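Local structure of ABC transporter substrate binding protein (Ribose) (5DKV) at residues L36-F41 with N228-G232. The protein probably serves as the periplasmic solute-binding component of an ABC sugar importer and is seen here holding alpha-D-tagatopyranose. Numbering follows the deposited sequence.
Sequences LTTDAF and NLFSG. With T6T (alpha-D-tagatopyranose), chain E.
In the sugar-binding cleft of this periplasmic binding protein, the loop leading into helix 40-56 and the first turn of helix 229-241 meet beside the bound tagatose: L36, D39 and A40 touch L229 and F230. D39 caps the first helix, its OD1 accepting F41 N at 3.0 Å on the anti side, tilted 31° out of the carboxylate plane. The same D39 OD1 takes the sugar hydroxyl O1 at 2.8 Å. Sugar O2 donates to D39 OD2 at 2.7 Å, so the carboxylate spans two neighbouring hydroxyls. N228 caps the second helix, with OD1 accepting S231 N and S231 OG from opposite faces of its amide plane; N228 ND2 donates to sugar O6 in a nearly straight bond (171°). That double grip on OD1, together with the bond from ND2 to N202, fixes the amide's rotation. Sugar O4 sits over one face of the F41 ring, offset toward the rim. Direct contact between the two segments is made mostly by side chains: F230, its CG anti to the carbonyl carbon (chi1 -62°), turns its ring edge to the backbone carbonyl T38 O and to D39 OD2, CE2 coming 3.6 Å from OD2, and L36 CD2 approaches the ring obliquely. L229 CD1 touches A40 CB at 4.0 Å. Because the hydrogen bonds linking the segments run through the ligand, the sugar itself probably helps hold the cleft shut.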
ATOM      1  N   LEU A  36       0.281   9.601   2.122  1.00  8.95           N
ATOM      2  CA  LEU A  36      -0.517  10.104   3.231  1.00  9.78           C
ATOM      3  C   LEU A  36       0.377  10.052   4.464  1.00 13.14           C
ATOM      4  O   LEU A  36       0.995   9.030   4.715  1.00 13.36           O
ATOM      5  CB  LEU A  36      -1.782   9.228   3.429  1.00 12.57           C
ATOM      6  CG  LEU A  36      -2.612   9.388   4.706  1.00 16.92           C
ATOM      7  CD1 LEU A  36      -2.997  10.831   4.872  1.00 25.43           C
ATOM      8  CD2 LEU A  36      -3.847   8.473   4.633  1.00 19.53           C
ATOM      9  N   THR A  37       0.444  11.126   5.243  1.00 10.84           N
ATOM     10  CA  THR A  37       1.333  11.163   6.408  1.00 10.16           C
ATOM     11  C   THR A  37       0.889  10.289   7.576  1.00 12.22           C
ATOM     12  O   THR A  37       1.727   9.665   8.225  1.00 14.15           O
ATOM     13  CB  THR A  37       1.486  12.605   6.915  1.00 14.38           C
ATOM     14  OG1 THR A  37       0.189  13.205   7.064  1.00 12.91           O
ATOM     15  CG2 THR A  37       2.292  13.396   5.931  1.00 13.65           C
ATOM     16  N   THR A  38      -0.418  10.286   7.857  1.00 11.10           N
ATOM     17  CA  THR A  38      -1.007   9.593   9.002  1.00 11.77           C
ATOM     18  C   THR A  38      -1.529   8.219   8.599  1.00 21.10           C
ATOM     19  O   THR A  38      -2.744   7.920   8.635  1.00 23.38           O
ATOM     20  CB  THR A  38      -2.155  10.397   9.580  1.00 12.38           C
ATOM     21  OG1 THR A  38      -3.100  10.668   8.536  1.00 13.99           O
ATOM     22  CG2 THR A  38      -1.638  11.712  10.176  1.00 13.80           C
ATOM     23  N   ASP A  39      -0.599   7.402   8.157  1.00 15.23           N
ATOM     24  CA  ASP A  39      -0.903   6.119   7.561  1.00 11.01           C
ATOM     25  C   ASP A  39       0.262   5.238   7.968  1.00 10.98           C
ATOM     26  O   ASP A  39       1.403   5.507   7.620  1.00 12.16           O
ATOM     27  CB  ASP A  39      -1.045   6.263   6.029  1.00 11.21           C
ATOM     28  CG  ASP A  39      -1.313   4.946   5.296  1.00 12.25           C
ATOM     29  OD1 ASP A  39      -0.997   3.850   5.817  1.00 12.30           O
ATOM     30  OD2 ASP A  39      -1.842   5.017   4.156  1.00 11.06           O
ATOM     31  N   ALA A  40      -0.031   4.205   8.744  1.00  8.50           N
ATOM     32  CA  ALA A  40       1.004   3.352   9.310  1.00  9.15           C
ATOM     33  C   ALA A  40       1.882   2.710   8.232  1.00  8.03           C
ATOM     34  O   ALA A  40       3.055   2.447   8.472  1.00 10.93           O
ATOM     35  CB  ALA A  40       0.363   2.275  10.185  1.00 10.21           C
ATOM     36  N   PHE A  41       1.331   2.509   7.044  1.00  8.03           N
ATOM     37  CA  PHE A  41       2.118   1.967   5.942  1.00  7.94           C
ATOM     38  C   PHE A  41       3.254   2.921   5.589  1.00  8.96           C
ATOM     39  O   PHE A  41       4.428   2.528   5.499  1.00  9.41           O
ATOM     40  CB  PHE A  41       1.248   1.728   4.718  1.00  9.05           C
ATOM     41  CG  PHE A  41       2.007   1.296   3.482  1.00  7.51           C
ATOM     42  CD1 PHE A  41       2.406  -0.001   3.321  1.00  7.21           C
ATOM     43  CD2 PHE A  41       2.259   2.196   2.461  1.00  8.79           C
ATOM     44  CE1 PHE A  41       3.071  -0.417   2.189  1.00  7.49           C
ATOM     45  CE2 PHE A  41       2.938   1.799   1.309  1.00  7.00           C
ATOM     46  CZ  PHE A  41       3.358   0.489   1.170  1.00  7.37           C
ATOM     47  N   ASN A 228      -7.142  -2.144   1.504  1.00  8.47           N
ATOM     48  CA  ASN A 228      -6.026  -1.421   2.113  1.00  8.74           C
ATOM     49  C   ASN A 228      -6.338  -1.222   3.589  1.00  9.56           C
ATOM     50  O   ASN A 228      -7.397  -1.630   4.079  1.00  9.99           O
ATOM     51  CB  ASN A 228      -5.729  -0.072   1.414  1.00  6.01           C
ATOM     52  CG  ASN A 228      -6.613   1.080   1.897  1.00  9.94           C
ATOM     53  OD1 ASN A 228      -7.763   0.872   2.268  1.00  9.70           O
ATOM     54  ND2 ASN A 228      -6.090   2.308   1.819  1.00 10.22           N
ATOM     55  N   LEU A 229      -5.378  -0.640   4.295  1.00  9.22           N
ATOM     56  CA  LEU A 229      -5.485  -0.469   5.741  1.00  8.94           C
ATOM     57  C   LEU A 229      -6.852   0.035   6.187  1.00  9.03           C
ATOM     58  O   LEU A 229      -7.546  -0.614   7.001  1.00  9.28           O
ATOM     59  CB  LEU A 229      -4.410   0.500   6.211  1.00 10.23           C
ATOM     60  CG  LEU A 229      -4.117   0.542   7.704  1.00 11.86           C
ATOM     61  CD1 LEU A 229      -2.692   1.042   7.955  1.00 11.58           C
ATOM     62  CD2 LEU A 229      -5.100   1.408   8.461  1.00 14.24           C
ATOM     63  N   PHE A 230      -7.253   1.166   5.620  1.00 10.72           N
ATOM     64  CA  PHE A 230      -8.467   1.855   6.071  1.00  9.03           C
ATOM     65  C   PHE A 230      -9.715   1.058   5.693  1.00  8.76           C
ATOM     66  O   PHE A 230     -10.661   0.980   6.465  1.00 11.19           O
ATOM     67  CB  PHE A 230      -8.478   3.281   5.512  1.00  9.77           C
ATOM     68  CG  PHE A 230      -7.321   4.083   6.005  1.00 11.59           C
ATOM     69  CD1 PHE A 230      -7.308   4.532   7.309  1.00 12.64           C
ATOM     70  CD2 PHE A 230      -6.226   4.338   5.207  1.00 10.69           C
ATOM     71  CE1 PHE A 230      -6.225   5.240   7.799  1.00 16.92           C
ATOM     72  CE2 PHE A 230      -5.138   5.037   5.713  1.00 10.33           C
ATOM     73  CZ  PHE A 230      -5.148   5.484   6.994  1.00 14.93           C
ATOM     74  N   SER A 231      -9.691   0.411   4.534  1.00  9.01           N
ATOM     75  CA  SER A 231     -10.826  -0.370   4.066  1.00  8.25           C
ATOM     76  C   SER A 231     -11.033  -1.571   4.982  1.00 11.64           C
ATOM     77  O   SER A 231     -12.143  -1.892   5.379  1.00 10.76           O
ATOM     78  CB  SER A 231     -10.585  -0.860   2.647  1.00  9.21           C
ATOM     79  OG  SER A 231     -10.497   0.233   1.732  1.00  9.50           O
ATOM     80  N   GLY A 232      -9.935  -2.252   5.289  1.00  7.39           N
ATOM     81  CA  GLY A 232     -10.000  -3.397   6.171  1.00  8.71           C
ATOM     82  C   GLY A 232     -10.403  -3.050   7.599  1.00 11.02           C
ATOM     83  O   GLY A 232     -11.188  -3.770   8.224  1.00 11.39           O
TER
HETATM   84  O3  T6T E 401      -2.233  -0.029   1.369  1.00  7.37           O
HETATM   85  C3  T6T E 401      -1.299   1.025   1.558  1.00  5.80           C
HETATM   86  C4  T6T E 401      -0.717   1.385   0.260  1.00  6.86           C
HETATM   87  O4  T6T E 401       0.007   0.221  -0.286  1.00  8.07           O
HETATM   88  C5  T6T E 401      -1.759   1.837  -0.666  1.00  7.27           C
HETATM   89  O5  T6T E 401      -1.199   2.309  -1.904  1.00  9.02           O
HETATM   90  C6  T6T E 401      -2.527   3.027  -0.118  1.00  7.69           C
HETATM   91  O6  T6T E 401      -3.068   2.686   1.193  1.00  9.00           O
HETATM   92  C2  T6T E 401      -2.030   2.262   2.115  1.00  6.42           C
HETATM   93  O2  T6T E 401      -1.068   3.271   2.306  1.00  9.14           O
HETATM   94  C1  T6T E 401      -2.794   2.024   3.356  1.00  9.55           C
HETATM   95  O1  T6T E 401      -1.981   1.592   4.401  1.00  8.79           O